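Local coordinates for protein ABC-type metal ion transport system, periplasmic component (Vibrio vulnificus, PDB 3K2D) that binds methionine between its two alpha/beta lobes, probably as the substrate-binding lipoprotein of an ABC importer, and activates Toll-like receptor 2, at residues 87-96 and 166-176; 114-122 and 136-144. The protein carries 4 engineered substitutions. All coordinates share one frame; numbering follows the deposited sequence.

Contact 1 of 2, residues 87-96 and 166-176; sequences YPIAGYSKQV and LDDVALSIINT. With MET (methionine), chain C.
Y92 and S172 form an antiparallel hydrogen-bonded pair, with strands 90-92 and 171-174 running at 146° to each other. Y92 N reaches S172 O at 2.7 Å, almost straight at the hydrogen, and S172 N returns to Y92 O at 2.9 Å. At the next pair G91 meets I173 without backbone bonds, and I173 CG1 comes to 3.9 Å from G91 CA. The Y92 ring lies across I174, its CD1 and CE1 atoms 4.1 Å from I174 CB, with I174 O at the ring edge. Water 2 ties Y92 OH to I174 O and T176 OG1. These are neighbouring strands of the five-stranded mixed sheet in one lobe of a periplasmic-binding-protein fold, and their ends reach the methionine pocket. There water 1 donates to Y87 O and to the ligand OXT and accepts from T176 N, while I89 CD1 packs against N175 CA at 3.4 Å. At the far end chi1 of 173° sets S93 OG beside its carbonyl carbon, where it donates to A170 O at 2.8 Å and accepts from Q95 N, closing an ST turn, and from V96 N, an ST motif. K94 bends over L166, CG on CB, and its NZ makes a 3.4 Å salt bridge to D167 OD1, where both residues are exposed.

Contact 2 of 2, residues 114-122 and 136-144; sequences PTNLGRSLL and VGLLATVRD. With MET (methionine), chain C.
G118 brings residues 114-122 of helix 114-126 closest to the loop 136-144, its CA lying 4.3 Å from that of A140. With no side chain in the way, two carbonyls of the loop reach the helix backbone as CA-H...O contacts: L138 O lies 3.4 Å from G118 CA and A140 O lies 3.5 Å from the same CA, the second the more bent. One turn further on, L121 CD1 presses on the T141 backbone, 3.5 Å from T141 C, and touches A140 CB. G118, L121 and A140 form the close, buried part. Towards solvent the packing is thinner: L122 CD1 meets the exposed L138 at CD2 (3.9 Å), the two side chains slanting past each other, and L139 CD2 lies beside T115 CG2 at 3.7 Å, both side chains pointing the same way. At T141, OG1 accepts from R143 N in an ST turn and N donates to D144 OD2. On the helix face turned from the loop, R119, extended from CG to NE, carries NH1 to the methionine OXT at 2.8 Å; E194 pairs with its NE and would help to orient the guanidinium. The N116 amide, fixed by ND2 bonding to D113 and OD1 to H63, merely approaches the ligand sulfur, ND2 at 3.6 Å. Water 6 bridges T115 O and L138 O, and water 5 probably bridges P114 O and A140 O, so the polar joining of loop to helix is water-mediated, between carbonyls that cannot bond to one another.

Contact 1 is the more buried of the two and is built on direct backbone hydrogen bonds between strands of a sheet; contact 2, partly buried, joins a helix to a surface loop through apolar side chains, CA-H...O contacts and water. Their centres are about 17 Å apart, with contact 2 nested inside the chain loop that contact 1 closes. Helix 114-126 packs on the sheet, I173 CG2 lying 3.4 Å from S120 OG, and R119 NH2 makes a weak hydrogen bond to Y87 O. Both reach the same methionine: contact 1 meets its carboxylate through water 1, contact 2 directly through R119. N202 and T177 add further hydrogen bonds to the ligand.

Contact 1 of 2, residues 87-96 and 166-176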
loop_
_atom_site.group_PDB
_atom_site.type_symbol
_atom_site.label_atom_id
_atom_site.label_comp_id
_atom_site.label_asym_id
_atom_site.label_seq_id
_atom_site.Cartn_x
_atom_site.Cartn_y
_atom_site.Cartn_z
ATOM N N TYR A 87 -4.299 3.602 -4.379
ATOM C CA TYR A 87 -3.008 4.121 -4.791
ATOM C C TYR A 87 -2.535 3.292 -5.984
ATOM O O TYR A 87 -1.725 2.382 -5.844
ATOM C CB TYR A 87 -2.011 4.032 -3.636
ATOM C CG TYR A 87 -2.318 4.942 -2.455
ATOM C CD1 TYR A 87 -2.088 6.315 -2.520
ATOM C CD2 TYR A 87 -2.823 4.415 -1.263
ATOM C CE1 TYR A 87 -2.350 7.143 -1.422
ATOM C CE2 TYR A 87 -3.090 5.227 -0.164
ATOM C CZ TYR A 87 -2.852 6.585 -0.244
ATOM O OH TYR A 87 -3.101 7.371 0.864
ATOM N N PRO A 88 -3.066 3.586 -7.177
ATOM C CA PRO A 88 -2.676 2.850 -8.380
ATOM C C PRO A 88 -1.158 2.691 -8.475
ATOM O O PRO A 88 -0.438 3.637 -8.760
ATOM C CB PRO A 88 -3.252 3.714 -9.499
ATOM C CG PRO A 88 -4.525 4.231 -8.877
ATOM C CD PRO A 88 -4.055 4.633 -7.496
ATOM N N ILE A 89 -0.683 1.478 -8.242
ATOM C CA ILE A 89 0.743 1.200 -8.272
ATOM C C ILE A 89 1.323 1.448 -9.655
ATOM O O ILE A 89 0.638 1.291 -10.664
ATOM C CB ILE A 89 1.023 -0.263 -7.822
ATOM C CG1 ILE A 89 2.479 -0.393 -7.386
ATOM C CG2 ILE A 89 0.701 -1.247 -8.948
ATOM C CD1 ILE A 89 2.655 -1.239 -6.133
ATOM N N ALA A 90 2.589 1.839 -9.701
ATOM C CA ALA A 90 3.229 2.112 -10.974
ATOM C C ALA A 90 4.613 1.509 -11.084
ATOM O O ALA A 90 5.239 1.140 -10.082
ATOM C CB ALA A 90 3.322 3.607 -11.191
ATOM N N GLY A 91 5.079 1.408 -12.324
ATOM C CA GLY A 91 6.416 0.907 -12.569
ATOM C C GLY A 91 7.280 2.125 -12.838
ATOM O O GLY A 91 6.911 2.973 -13.646
ATOM N N TYR A 92 8.414 2.233 -12.157
ATOM C CA TYR A 92 9.305 3.366 -12.360
ATOM C C TYR A 92 10.636 2.916 -12.951
ATOM O O TYR A 92 10.928 1.717 -13.007
ATOM C CB TYR A 92 9.554 4.097 -11.043
ATOM C CG TYR A 92 8.301 4.547 -10.335
ATOM C CD1 TYR A 92 7.599 3.679 -9.491
ATOM C CD2 TYR A 92 7.814 5.847 -10.497
ATOM C CE1 TYR A 92 6.448 4.093 -8.825
ATOM C CE2 TYR A 92 6.664 6.271 -9.833
ATOM C CZ TYR A 92 5.988 5.385 -8.998
ATOM O OH TYR A 92 4.858 5.795 -8.341
ATOM N N SER A 93 11.447 3.882 -13.379
ATOM C CA SER A 93 12.740 3.575 -13.977
ATOM C C SER A 93 13.664 4.775 -14.125
ATOM O O SER A 93 13.233 5.870 -14.471
ATOM C CB SER A 93 12.532 2.952 -15.357
ATOM O OG SER A 93 13.767 2.782 -16.022
ATOM N N LYS A 94 14.947 4.554 -13.876
ATOM C CA LYS A 94 15.941 5.608 -14.017
ATOM C C LYS A 94 16.641 5.405 -15.360
ATOM O O LYS A 94 17.602 6.103 -15.678
ATOM C CB LYS A 94 16.971 5.532 -12.880
ATOM C CG LYS A 94 16.353 5.398 -11.500
ATOM C CD LYS A 94 16.734 6.538 -10.537
ATOM C CE LYS A 94 18.111 6.346 -9.910
ATOM N NZ LYS A 94 18.375 7.374 -8.852
ATOM N N GLN A 95 16.140 4.465 -16.157
ATOM C CA GLN A 95 16.748 4.146 -17.444
ATOM C C GLN A 95 15.844 4.327 -18.662
ATOM O O GLN A 95 16.242 4.927 -19.668
ATOM C CB GLN A 95 17.240 2.698 -17.419
ATOM C CG GLN A 95 18.032 2.330 -16.183
ATOM C CD GLN A 95 19.336 3.087 -16.092
ATOM O OE1 GLN A 95 20.081 2.952 -15.124
ATOM N NE2 GLN A 95 19.622 3.890 -17.107
ATOM N N VAL A 96 14.636 3.778 -18.589
ATOM C CA VAL A 96 13.707 3.879 -19.703
ATOM C C VAL A 96 12.509 4.760 -19.381
ATOM O O VAL A 96 12.186 5.004 -18.218
ATOM C CB VAL A 96 13.198 2.486 -20.142
ATOM C CG1 VAL A 96 14.339 1.678 -20.723
ATOM C CG2 VAL A 96 12.574 1.758 -18.956
ATOM N N LEU A 166 15.862 0.744 -7.962
ATOM C CA LEU A 166 15.952 1.494 -9.208
ATOM C C LEU A 166 17.385 1.651 -9.705
ATOM O O LEU A 166 17.609 1.901 -10.893
ATOM C CB LEU A 166 15.308 2.879 -9.050
ATOM C CG LEU A 166 13.785 2.906 -8.892
ATOM C CD1 LEU A 166 13.324 4.321 -8.578
ATOM C CD2 LEU A 166 13.121 2.375 -10.181
ATOM N N ASP A 167 18.354 1.493 -8.809
ATOM C CA ASP A 167 19.761 1.637 -9.177
ATOM C C ASP A 167 20.407 0.333 -9.625
ATOM O O ASP A 167 21.561 0.324 -10.033
ATOM C CB ASP A 167 20.561 2.203 -7.997
ATOM C CG ASP A 167 20.155 3.634 -7.634
ATOM O OD1 ASP A 167 20.257 4.541 -8.497
ATOM O OD2 ASP A 167 19.741 3.855 -6.473
ATOM N N ASP A 168 19.660 -0.763 -9.566
ATOM C CA ASP A 168 20.205 -2.065 -9.927
ATOM C C ASP A 168 19.456 -2.807 -11.016
ATOM O O ASP A 168 19.988 -3.752 -11.597
ATOM C CB ASP A 168 20.264 -2.942 -8.683
ATOM C CG ASP A 168 20.953 -2.253 -7.532
ATOM O OD1 ASP A 168 22.179 -2.029 -7.624
ATOM O OD2 ASP A 168 20.268 -1.918 -6.541
ATOM N N VAL A 169 18.224 -2.398 -11.293
ATOM C CA VAL A 169 17.439 -3.062 -12.320
ATOM C C VAL A 169 16.974 -2.086 -13.375
ATOM O O VAL A 169 17.136 -0.877 -13.225
ATOM C CB VAL A 169 16.210 -3.762 -11.715
ATOM C CG1 VAL A 169 16.657 -4.783 -10.684
ATOM C CG2 VAL A 169 15.280 -2.730 -11.093
ATOM N N ALA A 170 16.390 -2.613 -14.442
ATOM C CA ALA A 170 15.913 -1.771 -15.527
ATOM C C ALA A 170 14.632 -1.034 -15.155
ATOM O O ALA A 170 14.386 0.086 -15.619
ATOM C CB ALA A 170 15.680 -2.613 -16.769
ATOM N N LEU A 171 13.821 -1.653 -14.306
ATOM C CA LEU A 171 12.557 -1.048 -13.921
ATOM C C LEU A 171 11.969 -1.726 -12.682
ATOM O O LEU A 171 12.099 -2.933 -12.505
ATOM C CB LEU A 171 11.599 -1.138 -15.119
ATOM C CG LEU A 171 10.184 -0.565 -15.049
ATOM C CD1 LEU A 171 9.765 -0.112 -16.437
ATOM C CD2 LEU A 171 9.218 -1.615 -14.490
ATOM N N SER A 172 11.322 -0.941 -11.829
ATOM C CA SER A 172 10.737 -1.467 -10.601
ATOM C C SER A 172 9.323 -0.986 -10.345
ATOM O O SER A 172 9.022 0.194 -10.486
ATOM C CB SER A 172 11.580 -1.063 -9.392
ATOM O OG SER A 172 12.931 -1.447 -9.538
ATOM N N ILE A 173 8.457 -1.917 -9.960
ATOM C CA ILE A 173 7.082 -1.591 -9.616
ATOM C C ILE A 173 7.145 -1.349 -8.110
ATOM O O ILE A 173 7.441 -2.259 -7.338
ATOM C CB ILE A 173 6.132 -2.756 -9.974
ATOM C CG1 ILE A 173 6.003 -2.831 -11.505
ATOM C CG2 ILE A 173 4.767 -2.553 -9.319
ATOM C CD1 ILE A 173 5.175 -3.995 -12.013
ATOM N N ILE A 174 6.896 -0.106 -7.709
ATOM C CA ILE A 174 6.986 0.291 -6.310
ATOM C C ILE A 174 5.672 0.807 -5.750
ATOM O O ILE A 174 4.986 1.582 -6.411
ATOM C CB ILE A 174 8.030 1.420 -6.150
ATOM C CG1 ILE A 174 9.342 1.016 -6.831
ATOM C CG2 ILE A 174 8.248 1.729 -4.683
ATOM C CD1 ILE A 174 10.410 2.108 -6.837
ATOM N N ASN A 175 5.329 0.376 -4.533
ATOM C CA ASN A 175 4.117 0.838 -3.858
ATOM C C ASN A 175 4.322 2.348 -3.684
ATOM O O ASN A 175 5.434 2.791 -3.382
ATOM C CB ASN A 175 3.987 0.191 -2.465
ATOM C CG ASN A 175 3.807 -1.320 -2.521
ATOM O OD1 ASN A 175 2.710 -1.822 -2.771
ATOM N ND2 ASN A 175 4.887 -2.052 -2.290
ATOM N N THR A 176 3.269 3.140 -3.870
ATOM C CA THR A 176 3.397 4.591 -3.723
ATOM C C THR A 176 3.861 4.946 -2.308
ATOM O O THR A 176 4.455 5.991 -2.069
ATOM C CB THR A 176 2.055 5.303 -4.037
ATOM O OG1 THR A 176 1.698 5.076 -5.408
ATOM C CG2 THR A 176 2.169 6.792 -3.794
HETATM N N MET C . -0.467 0.943 0.247
HETATM C CA MET C . -0.196 -0.182 -0.728
HETATM C C MET C . -0.742 0.230 -2.049
HETATM O O MET C . -1.873 0.787 -2.095
HETATM C CB MET C . -0.894 -1.484 -0.393
HETATM C CG MET C . -0.476 -2.093 0.869
HETATM S SD MET C . -0.919 -3.793 0.940
HETATM C CE MET C . -0.188 -3.940 2.529
HETATM O OXT MET C . -0.075 -0.015 -3.065
HETATM O O HOH W 1 0.536 2.006 -4.537
HETATM O O HOH W 2 3.407 3.696 -7.018
HETATM O O HOH W 3 15.795 1.988 -13.143
HETATM O O HOH W 4 19.638 0.266 -13.815
#

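Contact 2 of 2, residues 114-122 and 136-144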
loop_
_atom_site.group_PDB
_atom_site.type_symbol
_atom_site.label_atom_id
_atom_site.label_comp_id
_atom_site.label_asym_id
_atom_site.label_seq_id
_atom_site.Cartn_x
_atom_site.Cartn_y
_atom_site.Cartn_z
ATOM N N PRO A 114 2.948 -12.055 -1.316
ATOM C CA PRO A 114 2.015 -12.642 -2.284
ATOM C C PRO A 114 0.949 -11.802 -2.980
ATOM O O PRO A 114 0.786 -11.922 -4.185
ATOM C CB PRO A 114 1.435 -13.849 -1.528
ATOM C CG PRO A 114 1.622 -13.514 -0.095
ATOM C CD PRO A 114 2.953 -12.815 -0.053
ATOM N N THR A 115 0.225 -10.949 -2.268
ATOM C CA THR A 115 -0.800 -10.167 -2.952
ATOM C C THR A 115 -0.234 -9.037 -3.787
ATOM O O THR A 115 -0.812 -8.678 -4.810
ATOM C CB THR A 115 -1.851 -9.577 -1.981
ATOM O OG1 THR A 115 -1.227 -8.643 -1.093
ATOM C CG2 THR A 115 -2.521 -10.698 -1.185
ATOM N N ASN A 116 0.887 -8.462 -3.374
ATOM C CA ASN A 116 1.459 -7.388 -4.171
ATOM C C ASN A 116 2.338 -7.952 -5.286
ATOM O O ASN A 116 2.599 -7.280 -6.281
ATOM C CB ASN A 116 2.220 -6.406 -3.275
ATOM C CG ASN A 116 1.279 -5.561 -2.423
ATOM O OD1 ASN A 116 0.516 -4.739 -2.943
ATOM N ND2 ASN A 116 1.312 -5.775 -1.113
ATOM N N LEU A 117 2.770 -9.201 -5.130
ATOM C CA LEU A 117 3.572 -9.859 -6.161
ATOM C C LEU A 117 2.603 -10.129 -7.303
ATOM O O LEU A 117 2.878 -9.810 -8.457
ATOM C CB LEU A 117 4.118 -11.202 -5.666
ATOM C CG LEU A 117 5.403 -11.750 -6.306
ATOM C CD1 LEU A 117 5.485 -13.226 -5.997
ATOM C CD2 LEU A 117 5.442 -11.534 -7.812
ATOM N N GLY A 118 1.459 -10.714 -6.951
ATOM C CA GLY A 118 0.440 -11.039 -7.932
ATOM C C GLY A 118 -0.059 -9.807 -8.646
ATOM O O GLY A 118 -0.303 -9.824 -9.851
ATOM N N ARG A 119 -0.217 -8.734 -7.886
ATOM C CA ARG A 119 -0.672 -7.467 -8.424
ATOM C C ARG A 119 0.322 -6.962 -9.478
ATOM O O ARG A 119 -0.073 -6.501 -10.560
ATOM C CB ARG A 119 -0.779 -6.467 -7.283
ATOM C CG ARG A 119 -1.270 -5.100 -7.660
ATOM C CD ARG A 119 -1.218 -4.215 -6.421
ATOM N NE ARG A 119 -1.719 -2.867 -6.657
ATOM C CZ ARG A 119 -1.724 -1.907 -5.739
ATOM N NH1 ARG A 119 -1.257 -2.152 -4.524
ATOM N NH2 ARG A 119 -2.187 -0.702 -6.041
ATOM N N SER A 120 1.615 -7.057 -9.156
ATOM C CA SER A 120 2.667 -6.604 -10.063
ATOM C C SER A 120 2.700 -7.412 -11.351
ATOM O O SER A 120 2.805 -6.845 -12.438
ATOM C CB SER A 120 4.035 -6.682 -9.381
ATOM O OG SER A 120 4.140 -5.749 -8.315
ATOM N N LEU A 121 2.614 -8.733 -11.232
ATOM C CA LEU A 121 2.644 -9.590 -12.403
ATOM C C LEU A 121 1.448 -9.291 -13.299
ATOM O O LEU A 121 1.582 -9.240 -14.517
ATOM C CB LEU A 121 2.668 -11.055 -11.984
ATOM C CG LEU A 121 3.929 -11.468 -11.213
ATOM C CD1 LEU A 121 3.797 -12.929 -10.763
ATOM C CD2 LEU A 121 5.173 -11.273 -12.091
ATOM N N LEU A 122 0.279 -9.085 -12.699
ATOM C CA LEU A 122 -0.910 -8.745 -13.471
ATOM C C LEU A 122 -0.656 -7.431 -14.224
ATOM O O LEU A 122 -1.001 -7.293 -15.393
ATOM C CB LEU A 122 -2.118 -8.579 -12.544
ATOM C CG LEU A 122 -2.794 -9.847 -12.005
ATOM C CD1 LEU A 122 -3.920 -9.469 -11.058
ATOM C CD2 LEU A 122 -3.327 -10.678 -13.173
ATOM N N VAL A 136 -5.292 -17.825 -13.531
ATOM C CA VAL A 136 -4.554 -17.205 -12.433
ATOM C C VAL A 136 -5.395 -16.124 -11.777
ATOM O O VAL A 136 -6.147 -15.423 -12.455
ATOM C CB VAL A 136 -3.238 -16.573 -12.914
ATOM C CG1 VAL A 136 -3.511 -15.262 -13.624
ATOM C CG2 VAL A 136 -2.319 -16.361 -11.735
ATOM N N GLY A 137 -5.266 -15.983 -10.464
ATOM C CA GLY A 137 -6.046 -14.980 -9.760
ATOM C C GLY A 137 -5.271 -13.744 -9.335
ATOM O O GLY A 137 -4.538 -13.152 -10.119
ATOM N N LEU A 138 -5.442 -13.344 -8.085
ATOM C CA LEU A 138 -4.746 -12.181 -7.577
ATOM C C LEU A 138 -3.423 -12.588 -6.939
ATOM O O LEU A 138 -2.635 -11.733 -6.541
ATOM C CB LEU A 138 -5.618 -11.445 -6.558
ATOM C CG LEU A 138 -6.881 -10.794 -7.120
ATOM C CD1 LEU A 138 -7.600 -10.058 -6.015
ATOM C CD2 LEU A 138 -6.517 -9.828 -8.225
ATOM N N LEU A 139 -3.170 -13.893 -6.873
ATOM C CA LEU A 139 -1.947 -14.395 -6.260
ATOM C C LEU A 139 -0.959 -15.018 -7.233
ATOM O O LEU A 139 -0.235 -15.938 -6.880
ATOM C CB LEU A 139 -2.296 -15.410 -5.166
ATOM C CG LEU A 139 -3.177 -14.883 -4.025
ATOM C CD1 LEU A 139 -3.463 -15.996 -3.034
ATOM C CD2 LEU A 139 -2.479 -13.735 -3.329
ATOM N N ALA A 140 -0.921 -14.518 -8.459
ATOM C CA ALA A 140 0.006 -15.049 -9.451
ATOM C C ALA A 140 1.447 -15.053 -8.941
ATOM O O ALA A 140 1.814 -14.254 -8.079
ATOM C CB ALA A 140 -0.071 -14.221 -10.718
ATOM N N THR A 141 2.249 -15.979 -9.461
ATOM C CA THR A 141 3.668 -16.054 -9.120
ATOM C C THR A 141 4.383 -16.369 -10.417
ATOM O O THR A 141 3.743 -16.579 -11.455
ATOM C CB THR A 141 3.997 -17.167 -8.111
ATOM O OG1 THR A 141 3.889 -18.446 -8.750
ATOM C CG2 THR A 141 3.057 -17.108 -6.934
ATOM N N VAL A 142 5.710 -16.400 -10.367
ATOM C CA VAL A 142 6.505 -16.691 -11.556
ATOM C C VAL A 142 6.165 -18.063 -12.162
ATOM O O VAL A 142 6.407 -18.313 -13.339
ATOM C CB VAL A 142 8.009 -16.602 -11.226
ATOM C CG1 VAL A 142 8.840 -16.983 -12.437
ATOM C CG2 VAL A 142 8.350 -15.178 -10.807
ATOM N N ARG A 143 5.591 -18.950 -11.363
ATOM C CA ARG A 143 5.222 -20.257 -11.878
ATOM C C ARG A 143 4.027 -20.121 -12.797
ATOM O O ARG A 143 3.732 -21.034 -13.558
ATOM C CB ARG A 143 4.886 -21.239 -10.746
ATOM C CG ARG A 143 6.097 -21.722 -9.962
ATOM C CD ARG A 143 5.726 -22.841 -8.998
ATOM N NE ARG A 143 4.680 -22.434 -8.064
ATOM C CZ ARG A 143 4.879 -21.643 -7.013
ATOM N NH1 ARG A 143 6.097 -21.176 -6.749
ATOM N NH2 ARG A 143 3.852 -21.302 -6.239
ATOM N N ASP A 144 3.351 -18.975 -12.746
ATOM C CA ASP A 144 2.178 -18.764 -13.598
ATOM C C ASP A 144 2.461 -18.110 -14.947
ATOM O O ASP A 144 1.544 -17.938 -15.759
ATOM C CB ASP A 144 1.118 -17.948 -12.859
ATOM C CG ASP A 144 0.600 -18.658 -11.636
ATOM O OD1 ASP A 144 0.175 -19.818 -11.778
ATOM O OD2 ASP A 144 0.623 -18.068 -10.536
HETATM N N MET C . -0.467 0.943 0.247
HETATM C CA MET C . -0.196 -0.182 -0.728
HETATM C C MET C . -0.742 0.230 -2.049
HETATM O O MET C . -1.873 0.787 -2.095
HETATM C CB MET C . -0.894 -1.484 -0.393
HETATM C CG MET C . -0.476 -2.093 0.869
HETATM S SD MET C . -0.919 -3.793 0.940
HETATM C CE MET C . -0.188 -3.940 2.529
HETATM O OXT MET C . -0.075 -0.015 -3.065
HETATM O O HOH W 5 1.680 -14.392 -5.211
HETATM O O HOH W 6 -3.439 -9.258 -5.779
#